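Local coordinates for structural protein ORF131 (Acidianus two-tailed virus, PDB 3FAJ) that serves as a structural component of the virion and may bind DNA, though its precise role is not established, at residues 30-35 against 125-130; 36-41 against 54-59. All coordinates share one frame; numbering follows the deposited sequence. Where two conformers were deposited one is given.

Contact 1 (30-35 against 125-130); sequences DYAGGA and PATQVR
Gln128 lays its aliphatic arm across the carboxylate of Asp30, with CB of Gln128 at 3.6 Å from OD1 of Asp30 and CG close to the same oxygen. The amide at the end of the arm is turned 67° from the carboxylate plane. It presents OE1 to Asp30, and the gap between Gln128 OE1 and Asp30 OD2 is 3.0 Å, a close approach of two acceptors rather than a hydrogen bond. The other end of the amide runs along the first turn of helix 31-43, where Gln128 NE2 comes within 3.6 Å of Gly33 CA. NE2 donates to Leu122 O, which probably helps set the turn of the amide.

Asp30 is the N-cap of helix 31-43. Chi1 of -170° swings the Asp30 carboxylate over beside its carbonyl carbon, and OD1 accepts from Gly33 N over 3.0 Å, the donor standing above the carboxylate plane rather than in it. Beside this polar patch lies a small apolar one, in which Ala32 CB meets Thr127 CG2 at 3.7 Å. The methyl of Thr127 faces helix 31-43, while its hydroxyl bonds to Phe121 O and Ser124 OG; Thr71 of helix 69-86 touches both Ala32 and Thr127.

Chemically, the carboxylate of Asp30 is under opposing influences: the helix start and Gly33 N probably favour its charge, whereas the nearby OE1 of Gln128 would tend to disfavour it.

Contact 2 (36-41 against 54-59); sequences VKILDM and LKLAGE
The carbonyl of Lys55 is the flat group met across this contact: Ile38 CD1 rests against Lys55 O at 3.7 Å, while the same oxygen accepts the helical hydrogen bond from Glu59 N. The other flat group, the carboxylate of Glu59, lies beyond the part of its side chain that is touched: Glu59 offers CG to Ile38 CD1 at 3.8 Å, and the bend at chi2 (-58°) sets where the carboxylate goes beyond it. Lys55 CB closes on CD1 too, so this one methyl group sits among parts of two residues one helical turn apart. The amino group of Lys55 forms a salt bridge with Glu51.

Beside that methyl, Ile38 and Leu56 lie alongside with their chains running oppositely, CG2 of Ile38 lying 3.7 Å from CD2 of Leu56. That branch of Leu56 also reaches Leu39, which comes at Leu56 nearly square-on and brings its CD2 to 3.9 Å from Leu56 CD1. Leu56 thus fits against two successive residues of helix 31-43, and on helix 69-86 it meets Ile75 and Val79. Leu39 continues the apolar layer to Ile78 of that helix and to Tyr115 of helix 113-123.

The segment axes run nearly antiparallel, at 168° and 10.0 Å apart, as in the aliphatic core of an antiparallel helical bundle.

In the fold
Helix 31-43 takes part in both contacts, and their centres lie 12 Å apart. Its first turn meets helix 125-132 in contact 1, and the following turns pair with helix 51-66 in contact 2. Along the chain, contact 2 joins neighbouring helices and falls within the mostly helical stretch of chain between the two segments of contact 1, which brings the two ends of the modelled chain together. The contacts also pack directly against each other, Tyr31 CA lying 3.4 Å from Glu59 OE1 and Ala35 N 3.9 Å from Glu59 CG. Contact 2 lies near the chain's centre, contact 1 toward its periphery, so helix 31-43 links the interior of this compact, mainly helical protein to its C-terminal helix.

Contact 1 (30-35 against 125-130)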
ATOM      1  N   ASP A  30      -5.040  -5.288 -12.082  1.00 24.49           N
ATOM      2  CA  ASP A  30      -3.683  -5.111 -11.561  1.00 23.97           C
ATOM      3  C   ASP A  30      -3.736  -4.355 -10.239  1.00 23.83           C
ATOM      4  O   ASP A  30      -3.384  -3.172 -10.154  1.00 23.96           O
ATOM      5  CB  ASP A  30      -2.779  -4.401 -12.583  1.00 24.16           C
ATOM      6  CG  ASP A  30      -1.301  -4.423 -12.188  1.00 25.46           C
ATOM      7  OD1 ASP A  30      -0.970  -4.964 -11.119  1.00 24.75           O
ATOM      8  OD2 ASP A  30      -0.475  -3.911 -12.991  1.00 28.60           O
ATOM      9  N   TYR A  31      -4.175  -5.060  -9.197  1.00 22.75           N
ATOM     10  CA  TYR A  31      -4.374  -4.444  -7.888  1.00 22.50           C
ATOM     11  C   TYR A  31      -3.051  -4.069  -7.241  1.00 22.65           C
ATOM     12  O   TYR A  31      -2.979  -3.065  -6.533  1.00 23.35           O
ATOM     13  CB  TYR A  31      -5.217  -5.354  -6.974  1.00 22.77           C
ATOM     14  CG  TYR A  31      -6.481  -5.812  -7.653  1.00 23.33           C
ATOM     15  CD1 TYR A  31      -7.353  -4.897  -8.269  1.00 23.49           C
ATOM     16  CD2 TYR A  31      -6.801  -7.170  -7.714  1.00 22.83           C
ATOM     17  CE1 TYR A  31      -8.512  -5.327  -8.931  1.00 23.84           C
ATOM     18  CE2 TYR A  31      -7.963  -7.596  -8.366  1.00 21.71           C
ATOM     19  CZ  TYR A  31      -8.810  -6.672  -8.957  1.00 23.22           C
ATOM     20  OH  TYR A  31      -9.946  -7.110  -9.612  1.00 24.60           O
ATOM     21  N   ALA A  32      -2.019  -4.891  -7.473  1.00 23.12           N
ATOM     22  CA  ALA A  32      -0.678  -4.570  -7.012  1.00 23.22           C
ATOM     23  C   ALA A  32      -0.229  -3.208  -7.569  1.00 24.04           C
ATOM     24  O   ALA A  32       0.243  -2.344  -6.812  1.00 22.89           O
ATOM     25  CB  ALA A  32       0.306  -5.700  -7.406  1.00 24.40           C
ATOM     26  N   GLY A  33      -0.381  -3.013  -8.882  1.00 24.36           N
ATOM     27  CA  GLY A  33      -0.039  -1.726  -9.526  1.00 24.54           C
ATOM     28  C   GLY A  33      -0.855  -0.576  -8.954  1.00 25.49           C
ATOM     29  O   GLY A  33      -0.320   0.534  -8.727  1.00 25.34           O
ATOM     30  N   GLY A  34      -2.147  -0.836  -8.709  1.00 24.11           N
ATOM     31  CA  GLY A  34      -3.040   0.184  -8.142  1.00 24.63           C
ATOM     32  C   GLY A  34      -2.581   0.561  -6.733  1.00 24.17           C
ATOM     33  O   GLY A  34      -2.600   1.738  -6.359  1.00 25.18           O
ATOM     34  N   ALA A  35      -2.159  -0.434  -5.963  1.00 23.68           N
ATOM     35  CA  ALA A  35      -1.612  -0.185  -4.631  1.00 24.02           C
ATOM     36  C   ALA A  35      -0.351   0.688  -4.739  1.00 24.27           C
ATOM     37  O   ALA A  35      -0.215   1.652  -3.993  1.00 24.02           O
ATOM     38  CB  ALA A  35      -1.333  -1.509  -3.902  1.00 24.50           C
ATOM     39  N   PRO A 125       7.414  -6.830 -11.817  1.00 22.95           N
ATOM     40  CA  PRO A 125       6.733  -7.440 -12.969  1.00 23.08           C
ATOM     41  C   PRO A 125       6.007  -8.730 -12.630  1.00 23.44           C
ATOM     42  O   PRO A 125       4.836  -8.896 -13.015  1.00 24.20           O
ATOM     43  CB  PRO A 125       7.882  -7.704 -13.950  1.00 23.37           C
ATOM     44  CG  PRO A 125       8.843  -6.641 -13.669  1.00 22.94           C
ATOM     45  CD  PRO A 125       8.788  -6.424 -12.163  1.00 22.60           C
ATOM     46  N   ALA A 126       6.680  -9.634 -11.921  1.00 23.36           N
ATOM     47  CA  ALA A 126       6.127 -10.952 -11.604  1.00 23.52           C
ATOM     48  C   ALA A 126       4.792 -10.842 -10.878  1.00 23.03           C
ATOM     49  O   ALA A 126       3.841 -11.557 -11.191  1.00 23.11           O
ATOM     50  CB  ALA A 126       7.118 -11.758 -10.760  1.00 24.69           C
ATOM     51  N   THR A 127       4.734  -9.955  -9.889  1.00 22.10           N
ATOM     52  CA  THR A 127       3.515  -9.754  -9.118  1.00 22.56           C
ATOM     53  C   THR A 127       2.414  -9.141  -9.986  1.00 22.64           C
ATOM     54  O   THR A 127       1.279  -9.617  -9.980  1.00 22.34           O
ATOM     55  CB  THR A 127       3.797  -8.890  -7.884  1.00 22.82           C
ATOM     56  OG1 THR A 127       4.761  -9.571  -7.070  1.00 22.79           O
ATOM     57  CG2 THR A 127       2.517  -8.659  -7.070  1.00 22.69           C
ATOM     58  N   GLN A 128       2.753  -8.098 -10.740  1.00 22.50           N
ATOM     59  CA  GLN A 128       1.735  -7.442 -11.577  1.00 22.72           C
ATOM     60  C   GLN A 128       1.170  -8.368 -12.642  1.00 22.14           C
ATOM     61  O   GLN A 128      -0.040  -8.428 -12.854  1.00 22.86           O
ATOM     62  CB  GLN A 128       2.257  -6.131 -12.140  1.00 22.58           C
ATOM     63  CG  GLN A 128       2.624  -5.180 -10.978  1.00 24.81           C
ATOM     64  CD  GLN A 128       2.763  -3.746 -11.400  1.00 32.71           C
ATOM     65  OE1 GLN A 128       2.450  -3.392 -12.522  1.00 35.91           O
ATOM     66  NE2 GLN A 128       3.203  -2.900 -10.472  1.00 35.93           N
ATOM     67  N   VAL A 129       2.054  -9.108 -13.309  1.00 21.39           N
ATOM     68  CA  VAL A 129       1.624 -10.115 -14.293  1.00 21.83           C
ATOM     69  C   VAL A 129       0.717 -11.137 -13.630  1.00 22.22           C
ATOM     70  O   VAL A 129      -0.331 -11.490 -14.172  1.00 22.24           O
ATOM     71  CB  VAL A 129       2.845 -10.806 -14.917  1.00 21.75           C
ATOM     72  CG1 VAL A 129       2.432 -12.032 -15.763  1.00 20.79           C
ATOM     73  CG2 VAL A 129       3.624  -9.799 -15.739  1.00 22.33           C
ATOM     74  N   ARG A 130       1.120 -11.610 -12.456  1.00 23.14           N
ATOM     75  CA  ARG A 130       0.337 -12.591 -11.715  1.00 24.63           C
ATOM     76  C   ARG A 130      -1.066 -12.066 -11.428  1.00 24.73           C
ATOM     77  O   ARG A 130      -2.039 -12.819 -11.465  1.00 25.03           O
ATOM     78  CB  ARG A 130       1.038 -12.961 -10.406  1.00 25.61           C
ATOM     79  CG  ARG A 130       0.472 -14.196  -9.726  1.00 27.62           C
ATOM     80  CD  ARG A 130       1.442 -14.753  -8.696  1.00 30.14           C
ATOM     81  NE  ARG A 130       1.709 -13.798  -7.624  1.00 32.05           N
ATOM     82  CZ  ARG A 130       2.883 -13.208  -7.425  1.00 32.87           C
ATOM     83  NH1 ARG A 130       3.905 -13.474  -8.225  1.00 33.35           N
ATOM     84  NH2 ARG A 130       3.035 -12.352  -6.423  1.00 29.70           N
TER

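Contact 2 (36-41 against 54-59)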
ATOM      1  N   VAL A  36       0.552   0.369  -5.667  1.00 23.29           N
ATOM      2  CA  VAL A  36       1.804   1.155  -5.818  1.00 23.22           C
ATOM      3  C   VAL A  36       1.478   2.624  -6.165  1.00 23.64           C
ATOM      4  O   VAL A  36       2.120   3.561  -5.654  1.00 24.84           O
ATOM      5  CB  VAL A  36       2.729   0.528  -6.864  1.00 23.37           C
ATOM      6  CG1 VAL A  36       3.879   1.469  -7.224  1.00 26.22           C
ATOM      7  CG2 VAL A  36       3.270  -0.805  -6.353  1.00 26.14           C
ATOM      8  N   LYS A  37       0.449   2.837  -6.981  1.00 23.01           N
ATOM      9  CA  LYS A  37       0.042   4.209  -7.305  0.50 23.11           C
ATOM     10  C   LYS A  37      -0.396   4.948  -6.040  1.00 23.23           C
ATOM     11  O   LYS A  37      -0.008   6.106  -5.833  1.00 24.41           O
ATOM     12  CB  LYS A  37      -1.053   4.224  -8.367  0.50 22.79           C
ATOM     13  CG  LYS A  37      -0.513   3.920  -9.745  0.50 21.96           C
ATOM     14  CD  LYS A  37      -1.628   3.749 -10.726  0.50 23.27           C
ATOM     15  CE  LYS A  37      -1.061   3.274 -12.039  0.50 24.79           C
ATOM     16  NZ  LYS A  37      -2.141   2.718 -12.866  0.50 26.47           N
ATOM     17  N   ILE A  38      -1.186   4.286  -5.198  1.00 23.50           N
ATOM     18  CA  ILE A  38      -1.639   4.852  -3.917  1.00 23.28           C
ATOM     19  C   ILE A  38      -0.415   5.140  -3.038  1.00 23.11           C
ATOM     20  O   ILE A  38      -0.298   6.226  -2.444  1.00 23.37           O
ATOM     21  CB  ILE A  38      -2.649   3.925  -3.185  1.00 23.93           C
ATOM     22  CG1 ILE A  38      -3.981   3.855  -3.944  1.00 23.85           C
ATOM     23  CG2 ILE A  38      -2.875   4.383  -1.706  1.00 22.77           C
ATOM     24  CD1 ILE A  38      -4.830   2.594  -3.618  1.00 24.31           C
ATOM     25  N   LEU A  39       0.503   4.183  -2.986  1.00 23.28           N
ATOM     26  CA  LEU A  39       1.730   4.359  -2.169  1.00 24.27           C
ATOM     27  C   LEU A  39       2.573   5.560  -2.645  1.00 24.90           C
ATOM     28  O   LEU A  39       3.107   6.322  -1.817  1.00 25.32           O
ATOM     29  CB  LEU A  39       2.562   3.082  -2.129  1.00 24.76           C
ATOM     30  CG  LEU A  39       1.853   1.933  -1.392  1.00 25.36           C
ATOM     31  CD1 LEU A  39       2.698   0.671  -1.557  1.00 29.40           C
ATOM     32  CD2 LEU A  39       1.614   2.274   0.099  1.00 28.39           C
ATOM     33  N   ASP A  40       2.695   5.736  -3.953  1.00 24.96           N
ATOM     34  CA  ASP A  40       3.409   6.904  -4.490  1.00 25.54           C
ATOM     35  C   ASP A  40       2.743   8.223  -4.069  1.00 26.00           C
ATOM     36  O   ASP A  40       3.422   9.211  -3.753  1.00 25.92           O
ATOM     37  CB  ASP A  40       3.517   6.808  -6.017  1.00 25.81           C
ATOM     38  CG  ASP A  40       4.519   5.758  -6.479  1.00 27.05           C
ATOM     39  OD1 ASP A  40       5.352   5.285  -5.667  1.00 29.01           O
ATOM     40  OD2 ASP A  40       4.471   5.415  -7.681  1.00 28.28           O
ATOM     41  N   MET A  41       1.409   8.256  -4.089  1.00 25.70           N
ATOM     42  CA  MET A  41       0.651   9.456  -3.652  1.00 26.83           C
ATOM     43  C   MET A  41       0.835   9.695  -2.147  1.00 25.93           C
ATOM     44  O   MET A  41       0.961  10.848  -1.696  1.00 25.85           O
ATOM     45  CB  MET A  41      -0.823   9.277  -3.981  1.00 26.56           C
ATOM     46  CG  MET A  41      -1.092   9.238  -5.471  1.00 27.39           C
ATOM     47  SD  MET A  41      -2.867   9.131  -5.762  1.00 31.87           S
ATOM     48  CE  MET A  41      -3.366   7.642  -5.020  1.00 32.33           C
ATOM     49  N   LEU A  54      -7.645   3.345   3.912  1.00 23.87           N
ATOM     50  CA  LEU A  54      -8.946   2.906   3.388  1.00 23.07           C
ATOM     51  C   LEU A  54      -8.790   2.507   1.915  1.00 23.05           C
ATOM     52  O   LEU A  54      -9.329   1.478   1.483  1.00 23.55           O
ATOM     53  CB  LEU A  54      -9.980   4.021   3.529  1.00 22.87           C
ATOM     54  CG  LEU A  54     -10.383   4.369   4.973  1.00 23.18           C
ATOM     55  CD1 LEU A  54     -11.137   5.694   5.006  1.00 23.37           C
ATOM     56  CD2 LEU A  54     -11.219   3.238   5.589  1.00 24.81           C
ATOM     57  N   LYS A  55      -8.050   3.317   1.160  1.00 22.25           N
ATOM     58  CA  LYS A  55      -7.798   3.032  -0.253  1.00 22.95           C
ATOM     59  C   LYS A  55      -6.942   1.771  -0.435  1.00 22.96           C
ATOM     60  O   LYS A  55      -7.254   0.950  -1.319  1.00 23.81           O
ATOM     61  CB  LYS A  55      -7.133   4.221  -0.956  1.00 23.27           C
ATOM     62  CG  LYS A  55      -8.057   5.407  -1.155  1.00 25.29           C
ATOM     63  CD  LYS A  55      -7.370   6.487  -1.960  1.00 31.47           C
ATOM     64  CE  LYS A  55      -8.403   7.468  -2.504  1.00 34.09           C
ATOM     65  NZ  LYS A  55      -7.768   8.554  -3.322  1.00 39.24           N
ATOM     66  N   LEU A  56      -5.876   1.621   0.364  1.00 22.86           N
ATOM     67  CA  LEU A  56      -5.058   0.388   0.313  1.00 22.70           C
ATOM     68  C   LEU A  56      -5.908  -0.817   0.675  1.00 22.68           C
ATOM     69  O   LEU A  56      -5.790  -1.862   0.049  1.00 23.48           O
ATOM     70  CB  LEU A  56      -3.862   0.469   1.259  1.00 23.01           C
ATOM     71  CG  LEU A  56      -2.760   1.432   0.800  1.00 23.15           C
ATOM     72  CD1 LEU A  56      -1.726   1.615   1.932  1.00 23.11           C
ATOM     73  CD2 LEU A  56      -2.079   0.943  -0.540  1.00 25.54           C
ATOM     74  N   ALA A  57      -6.768  -0.673   1.688  1.00 22.82           N
ATOM     75  CA  ALA A  57      -7.636  -1.768   2.110  1.00 23.09           C
ATOM     76  C   ALA A  57      -8.550  -2.223   0.956  1.00 23.53           C
ATOM     77  O   ALA A  57      -8.825  -3.425   0.804  1.00 23.35           O
ATOM     78  CB  ALA A  57      -8.466  -1.349   3.331  1.00 23.21           C
ATOM     79  N   GLY A  58      -9.004  -1.260   0.154  1.00 22.84           N
ATOM     80  CA  GLY A  58      -9.838  -1.541  -1.030  1.00 23.87           C
ATOM     81  C   GLY A  58      -9.088  -2.422  -2.025  1.00 23.66           C
ATOM     82  O   GLY A  58      -9.656  -3.374  -2.575  1.00 24.62           O
ATOM     83  N   GLU A  59      -7.763  -2.049  -2.245  1.00 23.81           N
ATOM     84  CA  GLU A  59      -6.988  -2.925  -3.147  1.00 24.33           C
ATOM     85  C   GLU A  59      -6.789  -4.288  -2.501  1.00 24.08           C
ATOM     86  O   GLU A  59      -6.828  -5.333  -3.174  1.00 24.31           O
ATOM     87  CB  GLU A  59      -5.632  -2.301  -3.496  1.00 24.63           C
ATOM     88  CG  GLU A  59      -5.700  -0.994  -4.315  1.00 26.72           C
ATOM     89  CD  GLU A  59      -6.431  -1.125  -5.641  1.00 28.38           C
ATOM     90  OE1 GLU A  59      -6.272  -2.149  -6.343  1.00 27.68           O
ATOM     91  OE2 GLU A  59      -7.205  -0.194  -5.968  1.00 30.39           O
TER